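Local coordinates for Fe2OG dioxygenase domain-containing protein (Pseudomonas putida, PDB 4J25) that probably hydroxylates prolyl residues of a protein substrate as an iron- and 2-oxoglutarate-dependent dioxygenase, at residues Q175-L180 against P204-P209; W168-G173 against D187-A192; V158-Y163 against L195-S200; F134-P139 against E213-T218. All blocks are in the same frame, centred on the assembly; numbering follows the deposited sequence. Where two conformers were deposited one is given.

Overall arrangement
All four contacts belong to the double-stranded beta-helix, and three of them touch the N-oxalylglycine bound in it. Contact 3 is the core: its strands 156-163 and 195-199 lie in the larger antiparallel sheet, nearly every residue is buried, and a backbone hydrogen-bond ladder carries mostly apolar side chains plus a serine bonded to a metal ligand. Contact 4 lies at one edge of that sheet, is partly exposed, and adds the arginine that grips the ligand; its strand 214-222 neighbours 156-163. Contact 1 belongs to the smaller sheet facing it, with a metal-binding histidine on one side and charged residues on the other. Contact 2 is peripheral, a loop contact of proline-tryptophan packing instead of strand pairing.

Contact 1 (Q175-L180 against P204-P209); sequences QLRMFL and PHEVLP. With MN (manganese (II) ion), chain I; OGA (N-oxalylglycine), chain J.
In the smaller sheet of the double-stranded beta-helix, strands 176-179 and 205-207 run antiparallel, with Leu176 opposite Val207 and Met178 opposite His205 on the face toward the active site. Between the backbones, Arg177 N donates to Glu206 O at 2.8 Å and Glu206 N returns the bond to Arg177 O. His205 has CG between its backbone N and carbonyl carbon (chi1 57°), which swings the imidazole off the strand toward the metal. Its NE2 binds manganese at 2.1 Å, while ND1 is held by Val203 O, fixing the ring's rotation. Leu176 CD1 lies 3.7 Å from His205 CD2 and the same distance from C4 of N-oxalylglycine, and Val207 CG2 comes to 3.6 Å from C4.

On the other face Arg177 and Glu206 lie side by side, but their charged ends are bridged by a water, 2.9 Å from Arg177 NH1; Arg177 NE pairs instead with Asp187. Leu208 CD1 sits over one face of that guanidinium, and the edge of the Phe179 ring meets Glu206 OE1 at CZ. With His146 and Asp148, His205 completes the His-Asp-His metal triad typical of 2-oxoglutarate oxygenases.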
# COMPACT_ATOMS: atom_id res chain seq x y z
N GLN A 175 14.03 -0.18 -3.11
CA GLN A 175 13.29 0.77 -2.30
C GLN A 175 12.22 1.47 -3.13
O GLN A 175 12.38 1.68 -4.34
CB GLN A 175 14.22 1.83 -1.69
CG GLN A 175 15.01 2.66 -2.70
CD GLN A 175 16.43 2.14 -2.89
OE1 GLN A 175 16.64 1.09 -3.50
NE2 GLN A 175 17.40 2.86 -2.34
N LEU A 176 11.11 1.79 -2.48
CA LEU A 176 10.20 2.80 -3.00
C LEU A 176 10.85 4.15 -2.69
O LEU A 176 11.21 4.41 -1.54
CB LEU A 176 8.84 2.72 -2.31
CG LEU A 176 7.80 3.78 -2.68
CD1 LEU A 176 7.30 3.55 -4.09
CD2 LEU A 176 6.64 3.79 -1.70
N ARG A 177 11.03 4.99 -3.70
CA ARG A 177 11.54 6.35 -3.50
C ARG A 177 10.44 7.38 -3.74
O ARG A 177 9.90 7.47 -4.83
CB ARG A 177 12.72 6.63 -4.43
CG ARG A 177 13.27 8.05 -4.31
CD ARG A 177 14.63 8.18 -4.95
NE ARG A 177 15.66 7.46 -4.21
CZ ARG A 177 16.89 7.23 -4.66
NH1 ARG A 177 17.25 7.65 -5.87
NH2 ARG A 177 17.76 6.59 -3.91
N MET A 178 10.13 8.16 -2.70
CA MET A 178 9.04 9.12 -2.70
C MET A 178 9.59 10.53 -2.76
O MET A 178 10.50 10.88 -2.01
CB MET A 178 8.21 8.97 -1.43
CG MET A 178 7.73 7.55 -1.19
SD MET A 178 7.17 7.32 0.51
CE MET A 178 5.59 8.14 0.42
N PHE A 179 9.04 11.32 -3.66
CA PHE A 179 9.46 12.69 -3.85
C PHE A 179 8.49 13.60 -3.14
O PHE A 179 7.35 13.80 -3.56
CB PHE A 179 9.61 12.99 -5.33
CG PHE A 179 10.61 12.10 -5.99
CD1 PHE A 179 11.96 12.42 -5.96
CD2 PHE A 179 10.24 10.91 -6.56
CE1 PHE A 179 12.90 11.57 -6.53
CE2 PHE A 179 11.18 10.06 -7.13
CZ PHE A 179 12.51 10.40 -7.11
N LEU A 180 8.98 14.15 -2.03
CA LEU A 180 8.14 14.89 -1.11
C LEU A 180 8.32 16.36 -1.38
O LEU A 180 9.01 16.73 -2.32
CB LEU A 180 8.50 14.54 0.32
CG LEU A 180 8.56 13.04 0.56
CD1 LEU A 180 8.97 12.72 2.00
CD2 LEU A 180 7.21 12.39 0.21
N PRO A 204 4.86 11.96 -6.27
CA PRO A 204 5.52 11.16 -7.30
C PRO A 204 6.39 10.12 -6.62
O PRO A 204 6.89 10.38 -5.52
CB PRO A 204 6.38 12.18 -8.05
CG PRO A 204 5.82 13.50 -7.69
CD PRO A 204 5.31 13.36 -6.30
N HIS A 205 6.55 8.96 -7.24
CA HIS A 205 7.35 7.91 -6.61
C HIS A 205 7.84 6.93 -7.66
O HIS A 205 7.36 6.93 -8.79
CB HIS A 205 6.57 7.18 -5.51
CG HIS A 205 5.29 6.57 -5.99
ND1 HIS A 205 4.14 7.31 -6.15
CD2 HIS A 205 4.97 5.30 -6.32
CE1 HIS A 205 3.16 6.53 -6.58
NE2 HIS A 205 3.63 5.30 -6.68
N GLU A 206 8.83 6.14 -7.29
CA GLU A 206 9.40 5.16 -8.20
C GLU A 206 9.91 3.98 -7.40
O GLU A 206 10.01 4.05 -6.17
CB GLU A 206 10.53 5.78 -9.03
CG GLU A 206 11.72 6.15 -8.21
CD GLU A 206 12.78 6.88 -8.99
OE1 GLU A 206 13.80 7.25 -8.39
OE2 GLU A 206 12.59 7.11 -10.20
N VAL A 207 10.21 2.89 -8.09
CA VAL A 207 10.80 1.71 -7.45
C VAL A 207 12.14 1.43 -8.10
O VAL A 207 12.22 1.26 -9.31
CB VAL A 207 9.92 0.48 -7.60
CG1 VAL A 207 10.61 -0.78 -6.98
CG2 VAL A 207 8.55 0.73 -6.98
N LEU A 208 13.20 1.41 -7.29
CA LEU A 208 14.53 1.11 -7.80
C LEU A 208 14.70 -0.41 -7.95
O LEU A 208 14.05 -1.17 -7.24
CB LEU A 208 15.60 1.68 -6.87
CG LEU A 208 15.67 3.21 -6.74
CD1 LEU A 208 17.02 3.63 -6.15
CD2 LEU A 208 15.47 3.86 -8.07
N PRO A 209 15.53 -0.85 -8.90
CA PRO A 209 15.61 -2.30 -9.10
C PRO A 209 16.13 -3.02 -7.86
O PRO A 209 16.91 -2.44 -7.09
CB PRO A 209 16.58 -2.45 -10.29
CG PRO A 209 17.21 -1.12 -10.47
CD PRO A 209 16.33 -0.09 -9.88
MN MN I . 2.58 3.92 -7.85
C1 OGA J . 2.32 1.15 -7.97
C2 OGA J . 3.56 1.46 -7.18
C4 OGA J . 5.28 0.81 -5.54
C5 OGA J . 5.73 -0.31 -4.66
O1 OGA J . 1.94 -0.05 -8.01
O2 OGA J . 1.67 2.08 -8.55
O2' OGA J . 4.09 2.56 -7.30
O3 OGA J . 6.36 -0.05 -3.61
N1 OGA J . 4.12 0.48 -6.28
O4 OGA J . 5.47 -1.51 -4.96
O HOH W 1 15.98 8.54 -8.27
O HOH W 2 1.67 3.19 -5.93

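Contact 2 (W168-G173 against D187-A192); sequences WQPHDG and DVEPVA
Pro190 lies over one face of the Trp168 indole: its CG is 3.8 Å from the centroid of the five-membered ring and 19° off the ring normal, a CH-pi contact. The proline and indole cross at about a right angle, with CG closest to CE2 and CD leaning toward NE1. Trp168 reaches this place with CG anti to its own backbone N (chi1 -158°), a torsion that helps lay one indole face against Pro190 CG. The opposite face takes CB of Asp172. Rotation of the indole is further fixed by NE1, which donates to Gly173 O at 2.9 Å, with the carbonyl oxygen close to the ring plane.

The partner loop follows strand 185-188 of the smaller sheet of the jellyroll, and Pro190 is the centre of an inverse gamma turn, closed by a weak bond from Val191 N to Glu189 O. Facing it, Pro170-Asp172 form a short 3-10 segment, tied at its start by Gln169 N to Asp172 OD2, 2.9 Å.

Glu189 extends its chain beyond CG, which carries the carboxylate across to the loop. OE1 stands at the edge of the indole, 3.8 Å from Trp168 CD1, with the ring and carboxylate planes 58° apart; OE2 lies 3.7 Å from Pro170 CG. At the base of the tryptophan side chain, Val191 CG2 touches Trp168 CB at 4.2 Å.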
# COMPACT_ATOMS: atom_id res chain seq x y z
N TRP A 168 14.99 -8.58 4.34
CA TRP A 168 15.47 -7.66 3.32
C TRP A 168 16.70 -6.92 3.84
O TRP A 168 16.76 -6.57 5.01
CB TRP A 168 14.39 -6.64 2.95
CG TRP A 168 14.62 -6.05 1.61
CD1 TRP A 168 15.30 -4.90 1.31
CD2 TRP A 168 14.20 -6.60 0.35
NE1 TRP A 168 15.32 -4.70 -0.04
CE2 TRP A 168 14.65 -5.73 -0.65
CE3 TRP A 168 13.48 -7.74 -0.01
CZ2 TRP A 168 14.40 -5.96 -2.00
CZ3 TRP A 168 13.24 -7.97 -1.36
CH2 TRP A 168 13.70 -7.09 -2.33
N GLN A 169 17.67 -6.69 2.97
CA GLN A 169 18.86 -5.95 3.36
C GLN A 169 19.05 -4.86 2.32
O GLN A 169 18.52 -4.98 1.21
CB GLN A 169 20.10 -6.85 3.42
CG GLN A 169 20.02 -8.02 4.41
CD GLN A 169 20.00 -7.59 5.87
OE1 GLN A 169 20.88 -6.84 6.33
NE2 GLN A 169 19.00 -8.07 6.62
N PRO A 170 19.80 -3.80 2.67
CA PRO A 170 20.03 -2.64 1.80
C PRO A 170 20.77 -3.00 0.52
O PRO A 170 20.64 -2.30 -0.48
CB PRO A 170 20.90 -1.72 2.65
CG PRO A 170 20.70 -2.19 4.05
CD PRO A 170 20.52 -3.66 3.94
N HIS A 171 21.55 -4.08 0.56
CA HIS A 171 22.25 -4.55 -0.63
C HIS A 171 21.24 -5.04 -1.67
O HIS A 171 21.57 -5.18 -2.85
CB HIS A 171 23.21 -5.69 -0.25
CG HIS A 171 23.77 -5.55 1.13
ND1 HIS A 171 23.22 -6.20 2.21
CD2 HIS A 171 24.80 -4.81 1.61
CE1 HIS A 171 23.90 -5.88 3.30
NE2 HIS A 171 24.86 -5.04 2.96
N ASP A 172 20.01 -5.27 -1.22
CA ASP A 172 18.99 -5.83 -2.09
C ASP A 172 18.33 -4.77 -2.95
O ASP A 172 17.69 -5.09 -3.96
CB ASP A 172 17.94 -6.58 -1.26
CG ASP A 172 18.48 -7.86 -0.66
OD1 ASP A 172 19.28 -8.53 -1.35
OD2 ASP A 172 18.13 -8.20 0.49
N GLY A 173 18.49 -3.50 -2.59
CA GLY A 173 17.86 -2.42 -3.33
C GLY A 173 16.34 -2.49 -3.22
O GLY A 173 15.80 -2.81 -2.16
N ASP A 187 13.45 7.18 0.84
CA ASP A 187 13.42 5.79 0.45
C ASP A 187 12.69 4.94 1.50
O ASP A 187 12.91 5.10 2.69
CB ASP A 187 14.84 5.24 0.27
CG ASP A 187 15.51 5.79 -0.97
OD1 ASP A 187 14.88 6.61 -1.66
OD2 ASP A 187 16.66 5.40 -1.27
N VAL A 188 11.84 4.03 1.04
CA VAL A 188 11.30 2.99 1.90
C VAL A 188 11.82 1.62 1.47
O VAL A 188 11.64 1.21 0.32
CB VAL A 188 9.76 2.97 1.83
CG1 VAL A 188 9.19 1.88 2.76
CG2 VAL A 188 9.21 4.31 2.22
N GLU A 189 12.46 0.89 2.38
CA GLU A 189 12.84 -0.49 2.11
C GLU A 189 11.59 -1.36 2.23
O GLU A 189 10.83 -1.21 3.18
CB GLU A 189 13.93 -1.01 3.06
CG GLU A 189 15.27 -0.34 2.87
CD GLU A 189 16.41 -1.05 3.59
OE1 GLU A 189 16.28 -2.26 3.90
OE2 GLU A 189 17.44 -0.38 3.85
N PRO A 190 11.38 -2.25 1.27
CA PRO A 190 10.18 -3.09 1.21
C PRO A 190 10.23 -4.25 2.21
O PRO A 190 10.15 -5.42 1.84
CB PRO A 190 10.21 -3.60 -0.23
CG PRO A 190 11.70 -3.74 -0.51
CD PRO A 190 12.33 -2.57 0.19
N VAL A 191 10.33 -3.89 3.48
CA VAL A 191 10.49 -4.81 4.60
C VAL A 191 9.14 -5.38 5.06
O VAL A 191 8.14 -4.67 5.13
CB VAL A 191 11.15 -4.06 5.76
CG1 VAL A 191 11.05 -4.83 7.07
CG2 VAL A 191 12.60 -3.78 5.41
N ALA A 192 9.11 -6.66 5.38
CA ALA A 192 7.85 -7.31 5.73
C ALA A 192 7.11 -6.53 6.80
O ALA A 192 7.69 -6.17 7.82
CB ALA A 192 8.10 -8.75 6.20

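Contact 3 (V158-Y163 against L195-S200); sequences VSAVLY and LVVFLS. With OGA (N-oxalylglycine), chain J.
Ser159 CB rests over one face of the Phe198 ring, in a hydrogen-bonded pair of the larger sheet of the double-stranded beta-helix, where strands 156-163 and 195-199 run antiparallel. CB is 3.6 Å from the ring centroid and 20° off its normal, a CH-pi contact. Phe198 carries CG between its backbone N and carbonyl carbon (chi1 56°), which tips the ring back over its neighbour on the facing strand; farther out it meets His205, a metal ligand, edge to face. Ser159 OG receives a hydrogen bond from Ser200 OG at 2.8 Å and is also bonded to Asp148, another metal ligand, so this hydroxyl is a second-shell contact of the manganese site.

On the same side of the sheet Val161 and Val196 pair, joined by hydrogen bonds in both directions. Val161 CG1 approaches O3 of N-oxalylglycine to 3.8 Å. The Tyr163 ring turns an edge to Val196, CE2 meeting Val196 CG2 at 3.9 Å.

The side chains on the other side, Val158, Ala160, Leu162, Leu195, Val197 and Leu199, are apolar. Ala160 sits opposite Val197, and Leu195 CD1 bends back against Leu162 CB at 4.1 Å, with Tyr108 of helix 103-123 touching both leucines. Val158 and Val197 cross at an angle, each with CG1 anti to its backbone N, and their CG1 methyls press together at 3.4 Å, tighter than usual for two carbons.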
# COMPACT_ATOMS: atom_id res chain seq x y z
N VAL A 158 -6.06 7.88 -2.45
CA VAL A 158 -5.02 7.55 -1.49
C VAL A 158 -4.44 6.20 -1.85
O VAL A 158 -5.18 5.27 -2.12
CB VAL A 158 -5.58 7.45 -0.04
CG1 VAL A 158 -4.44 7.08 0.94
CG2 VAL A 158 -6.28 8.75 0.39
N SER A 159 -3.13 6.10 -1.85
CA SER A 159 -2.42 4.89 -2.24
C SER A 159 -1.92 4.20 -0.99
O SER A 159 -1.58 4.86 -0.03
CB SER A 159 -1.22 5.24 -3.11
OG SER A 159 -1.62 5.99 -4.23
N ALA A 160 -1.86 2.88 -1.02
CA ALA A 160 -1.39 2.12 0.11
C ALA A 160 -0.69 0.87 -0.40
O ALA A 160 -1.24 0.12 -1.21
CB ALA A 160 -2.53 1.77 1.05
N VAL A 161 0.53 0.67 0.06
CA VAL A 161 1.33 -0.48 -0.31
C VAL A 161 1.78 -1.19 0.96
O VAL A 161 2.35 -0.55 1.85
CB VAL A 161 2.61 -0.06 -1.05
CG1 VAL A 161 3.25 -1.29 -1.71
CG2 VAL A 161 2.33 1.00 -2.05
N LEU A 162 1.52 -2.50 1.03
CA LEU A 162 2.02 -3.32 2.13
C LEU A 162 3.17 -4.18 1.61
O LEU A 162 3.02 -4.87 0.59
CB LEU A 162 0.90 -4.19 2.72
CG LEU A 162 1.36 -5.12 3.87
CD1 LEU A 162 1.67 -4.35 5.13
CD2 LEU A 162 0.30 -6.16 4.15
N TYR A 163 4.32 -4.13 2.26
CA TYR A 163 5.45 -4.96 1.82
C TYR A 163 5.51 -6.28 2.59
O TYR A 163 5.01 -6.40 3.71
CB TYR A 163 6.78 -4.18 1.87
CG TYR A 163 6.73 -2.94 1.00
CD1 TYR A 163 6.74 -3.05 -0.38
CD2 TYR A 163 6.63 -1.68 1.55
CE1 TYR A 163 6.66 -1.92 -1.19
CE2 TYR A 163 6.56 -0.55 0.75
CZ TYR A 163 6.58 -0.69 -0.61
OH TYR A 163 6.50 0.42 -1.42
N LEU A 195 3.81 -0.76 6.01
CA LEU A 195 2.76 -0.12 5.22
C LEU A 195 3.12 1.33 4.90
O LEU A 195 3.54 2.08 5.78
CB LEU A 195 1.42 -0.18 5.98
CG LEU A 195 0.20 0.43 5.24
CD1 LEU A 195 -0.28 -0.51 4.17
CD2 LEU A 195 -0.93 0.76 6.21
N VAL A 196 2.98 1.71 3.63
CA VAL A 196 3.18 3.09 3.21
C VAL A 196 1.87 3.57 2.62
O VAL A 196 1.30 2.91 1.78
CB VAL A 196 4.28 3.22 2.15
CG1 VAL A 196 4.45 4.70 1.70
CG2 VAL A 196 5.57 2.70 2.69
N VAL A 197 1.39 4.73 3.08
CA VAL A 197 0.16 5.33 2.58
C VAL A 197 0.48 6.75 2.11
O VAL A 197 1.20 7.48 2.78
CB VAL A 197 -0.91 5.39 3.69
CG1 VAL A 197 -2.25 5.81 3.14
CG2 VAL A 197 -1.06 4.02 4.37
N PHE A 198 -0.05 7.15 0.96
CA PHE A 198 0.14 8.53 0.52
C PHE A 198 -0.99 9.05 -0.37
O PHE A 198 -1.82 8.28 -0.91
CB PHE A 198 1.49 8.71 -0.19
CG PHE A 198 1.72 7.79 -1.37
CD1 PHE A 198 2.34 6.56 -1.19
CD2 PHE A 198 1.32 8.16 -2.65
CE1 PHE A 198 2.56 5.71 -2.25
CE2 PHE A 198 1.53 7.32 -3.71
CZ PHE A 198 2.15 6.09 -3.51
N LEU A 199 -1.05 10.37 -0.48
CA LEU A 199 -2.00 11.01 -1.37
C LEU A 199 -1.61 10.78 -2.83
O LEU A 199 -0.55 11.21 -3.28
CB LEU A 199 -2.11 12.50 -1.04
CG LEU A 199 -2.63 12.78 0.37
CD1 LEU A 199 -2.63 14.28 0.70
CD2 LEU A 199 -4.03 12.21 0.58
N SER A 200 -2.49 10.12 -3.58
CA SER A 200 -2.18 9.66 -4.93
C SER A 200 -1.89 10.78 -5.93
O SER A 200 -1.08 10.61 -6.83
CB SER A 200 -3.32 8.80 -5.49
OG SER A 200 -3.70 7.79 -4.57
C1 OGA J . 2.32 1.15 -7.97
C2 OGA J . 3.56 1.46 -7.18
C4 OGA J . 5.28 0.81 -5.54
C5 OGA J . 5.73 -0.31 -4.66
O1 OGA J . 1.94 -0.05 -8.01
O2 OGA J . 1.67 2.08 -8.55
O2' OGA J . 4.09 2.56 -7.30
O3 OGA J . 6.36 -0.05 -3.61
N1 OGA J . 4.12 0.48 -6.28
O4 OGA J . 5.47 -1.51 -4.96

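Contact 4 (F134-P139 against E213-T218); sequences FALYPP and ERLSLT. With OGA (N-oxalylglycine), chain J.
Arg214 and Tyr137 form a hydrogen-bonded antiparallel pair, Tyr137 N donating to Arg214 O at 2.8 Å, and their side chains lie side by side pointing the same way. From the backbone, Arg214 CB passes 4.1 Å from Tyr137 O. The chain then runs extended from CG to NE, with CD 4.0 Å from Tyr137 CD2. NE is held by Gly174 O. At the end the guanidinium lies nearly parallel to the tyrosine ring, planes 11° apart, with NH1 3.8 Å from Tyr137 CE2. NH1 donates to O4 of N-oxalylglycine at 2.9 Å, and NH2 to O3 at 3.1 Å, so the two nitrogens grip both oxygens of one carboxylate; a further NH1-O3 bond is weak. Neutralising that carboxylate is probably what the arginine does.

Ser216 OG is 2.5 Å from a water that also makes weak bonds to Tyr137 OH and the ligand N1. Facing the other way, Leu217 CD1 makes a CH-pi contact over one face of the Phe134 ring, 3.7 Å from its centroid, and Ile97 touches both side chains. A buried arginine at the start of the last strand, 214-222, clasping the carboxylate remote from the metal, is typical of the 2-oxoglutarate pocket of this fold.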
# COMPACT_ATOMS: atom_id res chain seq x y z
N PHE A 134 -1.84 -8.09 -5.63
CA PHE A 134 -0.46 -8.44 -5.31
C PHE A 134 0.45 -8.02 -6.44
O PHE A 134 0.01 -7.86 -7.58
CB PHE A 134 -0.31 -9.94 -5.04
CG PHE A 134 -0.91 -10.39 -3.75
CD1 PHE A 134 -0.26 -10.16 -2.55
CD2 PHE A 134 -2.13 -11.03 -3.72
CE1 PHE A 134 -0.83 -10.57 -1.35
CE2 PHE A 134 -2.69 -11.43 -2.54
CZ PHE A 134 -2.04 -11.21 -1.35
N ALA A 135 1.73 -7.83 -6.12
CA ALA A 135 2.72 -7.51 -7.13
C ALA A 135 4.02 -8.19 -6.78
O ALA A 135 4.48 -8.14 -5.64
CB ALA A 135 2.91 -5.97 -7.22
N LEU A 136 4.63 -8.84 -7.76
CA LEU A 136 5.86 -9.58 -7.53
C LEU A 136 6.88 -9.17 -8.57
O LEU A 136 6.76 -9.53 -9.74
CB LEU A 136 5.60 -11.09 -7.65
CG LEU A 136 6.80 -11.98 -7.27
CD1 LEU A 136 6.34 -13.30 -6.67
CD2 LEU A 136 7.72 -12.23 -8.46
N TYR A 137 7.89 -8.40 -8.16
CA TYR A 137 8.88 -7.92 -9.10
C TYR A 137 10.08 -8.86 -9.16
O TYR A 137 10.71 -9.15 -8.13
CB TYR A 137 9.33 -6.50 -8.72
CG TYR A 137 8.19 -5.49 -8.71
CD1 TYR A 137 6.92 -5.84 -9.14
CD2 TYR A 137 8.39 -4.19 -8.27
CE1 TYR A 137 5.88 -4.93 -9.13
CE2 TYR A 137 7.35 -3.27 -8.25
CZ TYR A 137 6.10 -3.65 -8.68
OH TYR A 137 5.05 -2.74 -8.67
N PRO A 138 10.38 -9.39 -10.35
CA PRO A 138 11.58 -10.22 -10.51
C PRO A 138 12.81 -9.38 -10.27
O PRO A 138 12.73 -8.16 -10.39
CB PRO A 138 11.53 -10.66 -11.98
CG PRO A 138 10.15 -10.36 -12.45
CD PRO A 138 9.66 -9.22 -11.62
N PRO A 139 13.95 -10.01 -9.92
CA PRO A 139 15.20 -9.25 -9.77
C PRO A 139 15.50 -8.43 -11.02
O PRO A 139 15.46 -8.97 -12.10
CB PRO A 139 16.26 -10.34 -9.57
CG PRO A 139 15.50 -11.52 -9.06
CD PRO A 139 14.14 -11.45 -9.68
N GLU A 213 13.66 -11.21 -5.68
CA GLU A 213 12.22 -11.06 -5.87
C GLU A 213 11.64 -10.13 -4.82
O GLU A 213 11.90 -10.29 -3.63
CB GLU A 213 11.52 -12.40 -5.76
CG GLU A 213 11.86 -13.38 -6.85
CD GLU A 213 11.19 -14.71 -6.61
OE1 GLU A 213 10.16 -14.73 -5.88
OE2 GLU A 213 11.70 -15.72 -7.12
N ARG A 214 10.86 -9.17 -5.26
CA ARG A 214 10.30 -8.20 -4.35
C ARG A 214 8.78 -8.30 -4.33
O ARG A 214 8.14 -8.09 -5.34
CB ARG A 214 10.75 -6.81 -4.76
CG ARG A 214 10.26 -5.68 -3.90
CD ARG A 214 10.34 -4.46 -4.75
NE ARG A 214 10.23 -3.19 -4.06
CZ ARG A 214 9.12 -2.45 -3.99
NH1 ARG A 214 7.97 -2.87 -4.52
NH2 ARG A 214 9.15 -1.29 -3.36
N LEU A 215 8.24 -8.59 -3.16
CA LEU A 215 6.81 -8.84 -3.00
C LEU A 215 6.08 -7.70 -2.30
O LEU A 215 6.56 -7.17 -1.29
CB LEU A 215 6.61 -10.09 -2.16
CG LEU A 215 7.21 -11.41 -2.64
CD1 LEU A 215 6.67 -12.52 -1.76
CD2 LEU A 215 6.90 -11.67 -4.07
N SER A 216 4.91 -7.34 -2.82
CA SER A 216 4.08 -6.31 -2.20
C SER A 216 2.58 -6.52 -2.45
O SER A 216 2.18 -7.32 -3.28
CB SER A 216 4.46 -4.93 -2.73
OG SER A 216 4.32 -4.93 -4.14
N LEU A 217 1.77 -5.78 -1.71
CA LEU A 217 0.32 -5.75 -1.89
C LEU A 217 -0.01 -4.27 -2.05
O LEU A 217 0.12 -3.49 -1.12
CB LEU A 217 -0.35 -6.38 -0.67
CG LEU A 217 -1.86 -6.58 -0.64
CD1 LEU A 217 -2.35 -7.27 -1.89
CD2 LEU A 217 -2.24 -7.39 0.59
N THR A 218 -0.39 -3.91 -3.27
CA THR A 218 -0.58 -2.52 -3.64
C THR A 218 -2.06 -2.22 -3.89
O THR A 218 -2.79 -3.05 -4.43
CB THR A 218 0.27 -2.19 -4.88
OG1 THR A 218 0.25 -0.78 -5.12
CG2 THR A 218 -0.24 -2.94 -6.11
C1 OGA J . 2.32 1.15 -7.97
C2 OGA J . 3.56 1.46 -7.18
C4 OGA J . 5.28 0.81 -5.54
C5 OGA J . 5.73 -0.31 -4.66
O1 OGA J . 1.94 -0.05 -8.01
O2 OGA J . 1.67 2.08 -8.55
O2' OGA J . 4.09 2.56 -7.30
O3 OGA J . 6.36 -0.05 -3.61
N1 OGA J . 4.12 0.48 -6.28
O4 OGA J . 5.47 -1.51 -4.96
O HOH W 3 3.94 -2.76 -5.38